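Local coordinates for nucleoporin NUP170 (Chaetomium thermophilum, PDB 5HAX), which probably serves as a scaffold component of the nuclear pore complex, combining a beta-propeller with an alpha-helical domain, at residues 145-149 against 160-165; 463-468 against 594-600. One frame throughout, in Å; residues are numbered along the deposited sequence.

Contact 1. Residues 145-149 against 160-165; sequences LLGVS and LTLYST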
ATOM      1  N   LEU A 145       6.958  28.428   1.473  1.00 52.32           N
ATOM      2  CA  LEU A 145       7.100  27.346   0.507  1.00 53.86           C
ATOM      3  C   LEU A 145       8.550  27.260   0.051  1.00 54.93           C
ATOM      4  O   LEU A 145       9.158  28.279  -0.293  1.00 54.24           O
ATOM      5  CB  LEU A 145       6.191  27.564  -0.702  1.00 49.07           C
ATOM      6  CG  LEU A 145       4.704  27.777  -0.426  1.00 60.12           C
ATOM      7  CD1 LEU A 145       3.959  27.950  -1.741  1.00 47.23           C
ATOM      8  CD2 LEU A 145       4.126  26.624   0.380  1.00 52.98           C
ATOM      9  N   LEU A 146       9.095  26.044   0.046  1.00 55.96           N
ATOM     10  CA  LEU A 146      10.436  25.784  -0.457  1.00 58.30           C
ATOM     11  C   LEU A 146      10.379  24.676  -1.495  1.00 59.45           C
ATOM     12  O   LEU A 146       9.693  23.666  -1.306  1.00 50.38           O
ATOM     13  CB  LEU A 146      11.397  25.380   0.666  1.00 51.90           C
ATOM     14  CG  LEU A 146      11.703  26.430   1.734  1.00 53.83           C
ATOM     15  CD1 LEU A 146      12.660  25.861   2.769  1.00 59.35           C
ATOM     16  CD2 LEU A 146      12.282  27.689   1.111  1.00 64.97           C
ATOM     17  N   GLY A 147      11.098  24.875  -2.596  1.00 56.47           N
ATOM     18  CA  GLY A 147      11.243  23.817  -3.575  1.00 47.54           C
ATOM     19  C   GLY A 147      12.151  22.716  -3.062  1.00 49.77           C
ATOM     20  O   GLY A 147      13.110  22.957  -2.330  1.00 56.92           O
ATOM     21  N   VAL A 148      11.834  21.482  -3.448  1.00 49.48           N
ATOM     22  CA  VAL A 148      12.573  20.307  -3.005  1.00 49.18           C
ATOM     23  C   VAL A 148      12.867  19.425  -4.208  1.00 53.70           C
ATOM     24  O   VAL A 148      12.012  19.239  -5.082  1.00 52.65           O
ATOM     25  CB  VAL A 148      11.795  19.510  -1.937  1.00 51.87           C
ATOM     26  CG1 VAL A 148      12.587  18.277  -1.511  1.00 58.92           C
ATOM     27  CG2 VAL A 148      11.485  20.391  -0.739  1.00 48.96           C
ATOM     28  N   SER A 149      14.081  18.879  -4.244  1.00 59.61           N
ATOM     29  CA  SER A 149      14.483  17.883  -5.232  1.00 58.15           C
ATOM     30  C   SER A 149      15.007  16.673  -4.472  1.00 59.34           C
ATOM     31  O   SER A 149      16.088  16.734  -3.877  1.00 60.67           O
ATOM     32  CB  SER A 149      15.546  18.439  -6.182  1.00 68.86           C
ATOM     33  OG  SER A 149      15.820  17.518  -7.225  1.00 73.00           O
ATOM     34  N   LEU A 160      18.524  15.162  -0.973  1.00 70.18           N
ATOM     35  CA  LEU A 160      17.580  16.255  -0.773  1.00 79.39           C
ATOM     36  C   LEU A 160      18.311  17.590  -0.851  1.00 72.01           C
ATOM     37  O   LEU A 160      19.249  17.836  -0.083  1.00 68.99           O
ATOM     38  CB  LEU A 160      16.868  16.106   0.572  1.00 63.16           C
ATOM     39  CG  LEU A 160      15.570  16.898   0.727  1.00 67.32           C
ATOM     40  CD1 LEU A 160      14.629  16.173   1.672  1.00 62.42           C
ATOM     41  CD2 LEU A 160      15.849  18.307   1.229  1.00 64.16           C
ATOM     42  N   THR A 161      17.873  18.446  -1.774  1.00 69.74           N
ATOM     43  CA  THR A 161      18.382  19.804  -1.918  1.00 71.64           C
ATOM     44  C   THR A 161      17.206  20.769  -1.957  1.00 69.60           C
ATOM     45  O   THR A 161      16.164  20.466  -2.546  1.00 64.03           O
ATOM     46  CB  THR A 161      19.229  19.957  -3.187  1.00 70.25           C
ATOM     47  OG1 THR A 161      18.451  19.591  -4.334  1.00 80.84           O
ATOM     48  CG2 THR A 161      20.467  19.075  -3.114  1.00 73.15           C
ATOM     49  N   LEU A 162      17.381  21.933  -1.336  1.00 70.16           N
ATOM     50  CA  LEU A 162      16.308  22.897  -1.143  1.00 69.78           C
ATOM     51  C   LEU A 162      16.493  24.104  -2.055  1.00 75.41           C
ATOM     52  O   LEU A 162      17.618  24.523  -2.339  1.00 82.31           O
ATOM     53  CB  LEU A 162      16.252  23.353   0.317  1.00 70.32           C
ATOM     54  CG  LEU A 162      16.040  22.226   1.330  1.00 69.21           C
ATOM     55  CD1 LEU A 162      16.252  22.731   2.748  1.00 64.87           C
ATOM     56  CD2 LEU A 162      14.653  21.622   1.176  1.00 59.71           C
ATOM     57  N   TYR A 163      15.367  24.659  -2.507  1.00 75.29           N
ATOM     58  CA  TYR A 163      15.340  25.818  -3.388  1.00 75.65           C
ATOM     59  C   TYR A 163      14.438  26.889  -2.797  1.00 76.55           C
ATOM     60  O   TYR A 163      13.336  26.591  -2.325  1.00 65.67           O
ATOM     61  CB  TYR A 163      14.828  25.453  -4.787  1.00 76.06           C
ATOM     62  CG  TYR A 163      15.684  24.457  -5.532  1.00 87.19           C
ATOM     63  CD1 TYR A 163      16.473  24.856  -6.600  1.00 95.97           C
ATOM     64  CD2 TYR A 163      15.697  23.117  -5.174  1.00 84.97           C
ATOM     65  CE1 TYR A 163      17.258  23.950  -7.287  1.00105.57           C
ATOM     66  CE2 TYR A 163      16.477  22.202  -5.854  1.00 93.54           C
ATOM     67  CZ  TYR A 163      17.255  22.624  -6.911  1.00103.06           C
ATOM     68  OH  TYR A 163      18.034  21.717  -7.592  1.00 97.65           O
ATOM     69  N   SER A 164      14.904  28.135  -2.830  1.00 76.31           N
ATOM     70  CA  SER A 164      14.056  29.254  -2.456  1.00 66.40           C
ATOM     71  C   SER A 164      13.039  29.528  -3.562  1.00 63.58           C
ATOM     72  O   SER A 164      13.204  29.112  -4.712  1.00 69.03           O
ATOM     73  CB  SER A 164      14.895  30.500  -2.182  1.00 71.10           C
ATOM     74  OG  SER A 164      15.649  30.873  -3.321  1.00 90.98           O
ATOM     75  N   THR A 165      11.969  30.235  -3.195  1.00 69.14           N
ATOM     76  CA  THR A 165      10.846  30.457  -4.103  1.00 66.80           C
ATOM     77  C   THR A 165      10.290  31.869  -4.081  1.00 67.82           C
ATOM     78  O   THR A 165       9.552  32.224  -5.007  1.00 77.31           O
ATOM     79  CB  THR A 165       9.699  29.489  -3.779  1.00 63.47           C
ATOM     80  OG1 THR A 165       9.135  29.823  -2.503  1.00 58.04           O
ATOM     81  CG2 THR A 165      10.186  28.049  -3.760  1.00 55.71           C
TER
HETATM   82  O   HOH W   1      11.380  30.717  -0.066  1.00 68.90           O

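Contact 2. Residues 463-468 against 594-600; sequences LAVQFD and YLTRLVR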
ATOM      1  N   LEU A 463      -2.292 -12.003  -1.970  1.00 40.04           N
ATOM      2  CA  LEU A 463      -1.678 -13.220  -2.488  1.00 44.74           C
ATOM      3  C   LEU A 463      -1.238 -13.041  -3.933  1.00 40.95           C
ATOM      4  O   LEU A 463      -0.192 -13.556  -4.341  1.00 43.02           O
ATOM      5  CB  LEU A 463      -2.662 -14.384  -2.364  1.00 40.95           C
ATOM      6  CG  LEU A 463      -3.090 -14.699  -0.930  1.00 42.64           C
ATOM      7  CD1 LEU A 463      -4.327 -15.578  -0.918  1.00 42.94           C
ATOM      8  CD2 LEU A 463      -1.953 -15.363  -0.173  1.00 49.24           C
ATOM      9  N   ALA A 464      -2.013 -12.285  -4.711  1.00 39.87           N
ATOM     10  CA  ALA A 464      -1.747 -12.150  -6.137  1.00 40.85           C
ATOM     11  C   ALA A 464      -0.482 -11.346  -6.416  1.00 45.51           C
ATOM     12  O   ALA A 464       0.161 -11.557  -7.453  1.00 43.72           O
ATOM     13  CB  ALA A 464      -2.944 -11.494  -6.822  1.00 37.35           C
ATOM     14  N   VAL A 465      -0.107 -10.436  -5.518  1.00 39.71           N
ATOM     15  CA  VAL A 465       0.990  -9.501  -5.753  1.00 37.88           C
ATOM     16  C   VAL A 465       2.224  -9.842  -4.927  1.00 38.46           C
ATOM     17  O   VAL A 465       3.134  -9.012  -4.807  1.00 43.59           O
ATOM     18  CB  VAL A 465       0.545  -8.052  -5.486  1.00 49.52           C
ATOM     19  CG1 VAL A 465      -0.518  -7.633  -6.489  1.00 45.19           C
ATOM     20  CG2 VAL A 465       0.031  -7.894  -4.061  1.00 42.91           C
ATOM     21  N   GLN A 466       2.287 -11.051  -4.360  1.00 40.18           N
ATOM     22  CA  GLN A 466       3.421 -11.432  -3.523  1.00 42.35           C
ATOM     23  C   GLN A 466       4.757 -11.261  -4.237  1.00 48.91           C
ATOM     24  O   GLN A 466       5.776 -10.995  -3.590  1.00 43.52           O
ATOM     25  CB  GLN A 466       3.276 -12.887  -3.067  1.00 44.55           C
ATOM     26  CG  GLN A 466       2.199 -13.123  -2.024  1.00 44.28           C
ATOM     27  CD  GLN A 466       2.104 -14.582  -1.618  1.00 41.33           C
ATOM     28  OE1 GLN A 466       2.759 -15.018  -0.671  1.00 47.42           O
ATOM     29  NE2 GLN A 466       1.293 -15.347  -2.341  1.00 47.41           N
ATOM     30  N   PHE A 467       4.774 -11.406  -5.565  1.00 42.93           N
ATOM     31  CA  PHE A 467       6.013 -11.413  -6.337  1.00 49.38           C
ATOM     32  C   PHE A 467       6.104 -10.256  -7.326  1.00 52.24           C
ATOM     33  O   PHE A 467       7.048 -10.214  -8.124  1.00 58.42           O
ATOM     34  CB  PHE A 467       6.150 -12.748  -7.075  1.00 49.15           C
ATOM     35  CG  PHE A 467       5.663 -13.924  -6.277  1.00 45.72           C
ATOM     36  CD1 PHE A 467       6.375 -14.374  -5.180  1.00 44.93           C
ATOM     37  CD2 PHE A 467       4.486 -14.568  -6.617  1.00 46.13           C
ATOM     38  CE1 PHE A 467       5.927 -15.448  -4.439  1.00 44.51           C
ATOM     39  CE2 PHE A 467       4.032 -15.645  -5.879  1.00 45.45           C
ATOM     40  CZ  PHE A 467       4.753 -16.085  -4.788  1.00 44.61           C
ATOM     41  N   ASP A 468       5.158  -9.315  -7.292  1.00 48.76           N
ATOM     42  CA  ASP A 468       5.167  -8.156  -8.178  1.00 52.62           C
ATOM     43  C   ASP A 468       5.580  -6.865  -7.493  1.00 60.97           C
ATOM     44  O   ASP A 468       6.083  -5.962  -8.164  1.00 62.63           O
ATOM     45  CB  ASP A 468       3.779  -7.951  -8.801  1.00 58.23           C
ATOM     46  CG  ASP A 468       3.624  -8.659 -10.131  1.00 70.89           C
ATOM     47  OD1 ASP A 468       4.551  -8.584 -10.967  1.00 67.11           O
ATOM     48  OD2 ASP A 468       2.571  -9.292 -10.340  1.00 77.08           O
ATOM     49  N   TYR A 594       0.832 -19.925  -9.507  1.00 43.25           N
ATOM     50  CA  TYR A 594       2.127 -19.268  -9.383  1.00 40.25           C
ATOM     51  C   TYR A 594       2.546 -18.623 -10.699  1.00 45.55           C
ATOM     52  O   TYR A 594       2.925 -17.447 -10.734  1.00 44.35           O
ATOM     53  CB  TYR A 594       3.176 -20.279  -8.918  1.00 39.61           C
ATOM     54  CG  TYR A 594       4.548 -19.686  -8.702  1.00 46.31           C
ATOM     55  CD1 TYR A 594       4.714 -18.530  -7.954  1.00 46.98           C
ATOM     56  CD2 TYR A 594       5.679 -20.289  -9.236  1.00 50.09           C
ATOM     57  CE1 TYR A 594       5.966 -17.983  -7.750  1.00 48.26           C
ATOM     58  CE2 TYR A 594       6.938 -19.749  -9.037  1.00 46.40           C
ATOM     59  CZ  TYR A 594       7.076 -18.597  -8.292  1.00 48.03           C
ATOM     60  OH  TYR A 594       8.323 -18.053  -8.089  1.00 42.77           O
ATOM     61  N   LEU A 595       2.483 -19.382 -11.798  1.00 47.57           N
ATOM     62  CA  LEU A 595       2.900 -18.853 -13.094  1.00 44.63           C
ATOM     63  C   LEU A 595       2.080 -17.631 -13.487  1.00 43.55           C
ATOM     64  O   LEU A 595       2.631 -16.634 -13.971  1.00 44.15           O
ATOM     65  CB  LEU A 595       2.784 -19.935 -14.167  1.00 50.86           C
ATOM     66  CG  LEU A 595       3.065 -19.478 -15.603  1.00 48.77           C
ATOM     67  CD1 LEU A 595       4.473 -18.915 -15.721  1.00 48.99           C
ATOM     68  CD2 LEU A 595       2.853 -20.624 -16.579  1.00 46.00           C
ATOM     69  N   THR A 596       0.760 -17.697 -13.300  1.00 39.12           N
ATOM     70  CA  THR A 596      -0.098 -16.567 -13.642  1.00 50.05           C
ATOM     71  C   THR A 596       0.332 -15.314 -12.895  1.00 42.33           C
ATOM     72  O   THR A 596       0.465 -14.236 -13.487  1.00 43.91           O
ATOM     73  CB  THR A 596      -1.556 -16.901 -13.325  1.00 49.62           C
ATOM     74  OG1 THR A 596      -1.975 -18.019 -14.118  1.00 46.74           O
ATOM     75  CG2 THR A 596      -2.464 -15.703 -13.612  1.00 51.10           C
ATOM     76  N   ARG A 597       0.564 -15.441 -11.589  1.00 39.53           N
ATOM     77  CA  ARG A 597       0.905 -14.280 -10.776  1.00 42.47           C
ATOM     78  C   ARG A 597       2.268 -13.711 -11.154  1.00 46.16           C
ATOM     79  O   ARG A 597       2.521 -12.520 -10.945  1.00 51.30           O
ATOM     80  CB  ARG A 597       0.855 -14.659  -9.294  1.00 36.71           C
ATOM     81  CG  ARG A 597      -0.564 -14.912  -8.797  1.00 38.10           C
ATOM     82  CD  ARG A 597      -0.599 -15.540  -7.409  1.00 41.15           C
ATOM     83  NE  ARG A 597      -1.962 -15.590  -6.876  1.00 38.14           N
ATOM     84  CZ  ARG A 597      -2.303 -16.175  -5.731  1.00 37.70           C
ATOM     85  NH1 ARG A 597      -1.384 -16.773  -4.984  1.00 40.33           N
ATOM     86  NH2 ARG A 597      -3.568 -16.164  -5.332  1.00 42.76           N
ATOM     87  N   LEU A 598       3.151 -14.534 -11.722  1.00 45.14           N
ATOM     88  CA  LEU A 598       4.444 -14.028 -12.173  1.00 45.51           C
ATOM     89  C   LEU A 598       4.311 -13.124 -13.397  1.00 41.83           C
ATOM     90  O   LEU A 598       5.168 -12.261 -13.618  1.00 44.59           O
ATOM     91  CB  LEU A 598       5.394 -15.186 -12.484  1.00 44.43           C
ATOM     92  CG  LEU A 598       5.910 -16.027 -11.316  1.00 52.21           C
ATOM     93  CD1 LEU A 598       6.810 -17.132 -11.851  1.00 57.73           C
ATOM     94  CD2 LEU A 598       6.651 -15.186 -10.284  1.00 46.67           C
ATOM     95  N   VAL A 599       3.257 -13.299 -14.200  1.00 42.86           N
ATOM     96  CA  VAL A 599       3.097 -12.564 -15.450  1.00 44.49           C
ATOM     97  C   VAL A 599       1.832 -11.709 -15.470  1.00 47.84           C
ATOM     98  O   VAL A 599       1.448 -11.210 -16.529  1.00 43.41           O
ATOM     99  CB  VAL A 599       3.115 -13.519 -16.662  1.00 45.29           C
ATOM    100  CG1 VAL A 599       4.410 -14.315 -16.698  1.00 44.50           C
ATOM    101  CG2 VAL A 599       1.903 -14.444 -16.649  1.00 39.11           C
ATOM    102  N   ARG A 600       1.178 -11.518 -14.321  1.00 46.73           N
ATOM    103  CA  ARG A 600      -0.099 -10.808 -14.318  1.00 45.88           C
ATOM    104  C   ARG A 600       0.047  -9.369 -14.805  1.00 45.00           C
ATOM    105  O   ARG A 600      -0.877  -8.831 -15.427  1.00 46.77           O
ATOM    106  CB  ARG A 600      -0.715 -10.837 -12.918  1.00 49.37           C
ATOM    107  CG  ARG A 600      -0.043  -9.914 -11.920  1.00 48.41           C
ATOM    108  CD  ARG A 600      -0.381 -10.300 -10.486  1.00 42.37           C
ATOM    109  NE  ARG A 600      -1.821 -10.333 -10.238  1.00 46.17           N
ATOM    110  CZ  ARG A 600      -2.542  -9.300  -9.805  1.00 50.09           C
ATOM    111  NH1 ARG A 600      -3.847  -9.441  -9.608  1.00 50.01           N
ATOM    112  NH2 ARG A 600      -1.969  -8.128  -9.564  1.00 46.07           N
TER
HETATM  113  O   HOH W   2       2.751 -11.690  -7.657  1.00 43.12           O
HETATM  114  O   HOH W   3       3.819  -9.885 -13.319  1.00 47.35           O
HETATM  115  O   HOH W   4       0.325  -6.838  -9.909  1.00 47.42           O

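Contact 1. Residues 145-149 against 160-165
Leu145 O is gripped from the opposing segment by Thr165 OG1, which donates a 2.7 Å hydrogen bond from above the carbonyl plane, while a water bound to Thr165 N adds a weak bond. Threonine suits this place because its two branches do different work. With OG1 between the backbone N and the carbonyl carbon (chi1 68°), CG2 is turned onto Gly147 N, 3.5 Å away, and OG1 also takes the N-H of Met167, forming an ST turn. Replacing Thr165 with an alanine would probably cost Leu145 O its hydroxyl donor and Gly147 N the methyl packed against it.

Next comes a regular antiparallel ladder. Gly147 and Tyr163 form a hydrogen-bonded pair, both of whose backbone bonds measure 2.8 Å between N and O. Glycine suits this position because the pair is close, with the CA atoms of Gly147 and Tyr163 4.6 Å apart and Tyr163 CB only 4.1 Å from Gly147 CA. The Tyr163 ring, its edge toward Gly147 O, extends to Ser149, where CE2 meets CB at 3.9 Å; Ser149 OG itself bonds to Thr130 O.

On the other face Val148 divides its methyls. CG2 lies alongside Leu162 CD2 at 3.9 Å, and CG1 crosses to Leu160 CG at 4.0 Å, with Leu135 and Ile105 nearby, an apolar layer that favours branched aliphatic residues. Leu162 and Tyr163 also pair in parallel with a strand of another protein's chain, which extends the sheet beyond this hairpin of the third and fourth strands of a four-stranded beta-propeller blade.

Contact 2. Residues 463-468 against 594-600
Leu463 O sits over one face of the Arg597 guanidinium, 3.3 Å above its plane, and makes no hydrogen bond to it. The guanidinium N-H groups are used in salt bridges, NH2 with Glu524 and NE with Asp20, so the positive charge of this buried arginine is probably well compensated. Its chain, extended from CG to NE, runs under the backbone of Ala464, whose CA lies 3.5 Å from Arg597 NE. Ala464 also meets Arg600: its CB stands 3.4 Å above that second guanidinium plane, and a side chain this small lets the loop settle between two arginines. A water takes the N-H of Phe467 and donates to Ala464 O at 2.6 Å, with a weak further bond to Arg597 O.

Val465 CG1 packs against Arg600 NH2, which bonds to Ala452 O and a water. This loop precedes the strands 473-478 and 481-487 of the last propeller blade, and through it the propeller region docks on helix 586-599 of the alpha-helical domain.

Gln466 braces the loop from within: NE2 donates to Leu463 O in the carbonyl plane, on a lone pair (3.1 Å, 161°), and OE1 takes Val491 N. Its CB covers the centre of one face of the Phe467 ring at 3.8 Å. The edge of Tyr594 meets the opposite face in a T-shaped stack, centroids 5.1 Å apart and planes at 84°, while Tyr594 OH reaches Gln536. Asp468 OD2 stays 4.5 Å from Arg600 NE, beyond salt-bridge range, and is linked to that guanidinium through a water weakly bound to the carboxylate.

In the fold
The two contacts follow one another along the chain and do not touch: their centres are 39 Å apart and their nearest atoms about 25 Å. Contact 1 is local, closing a hairpin within one blade, and lies at the periphery, about 28 Å from the centre of the chain, where it meets the chain of another protein. Contact 2 lies nearer the middle, about 16 Å from that centre, and brings together residues more than a hundred positions apart. The first therefore helps build the propeller and offers a strand to a partner; the second joins the propeller region to the helical domain and is likely to limit how they move against each other, consistent with a scaffold role.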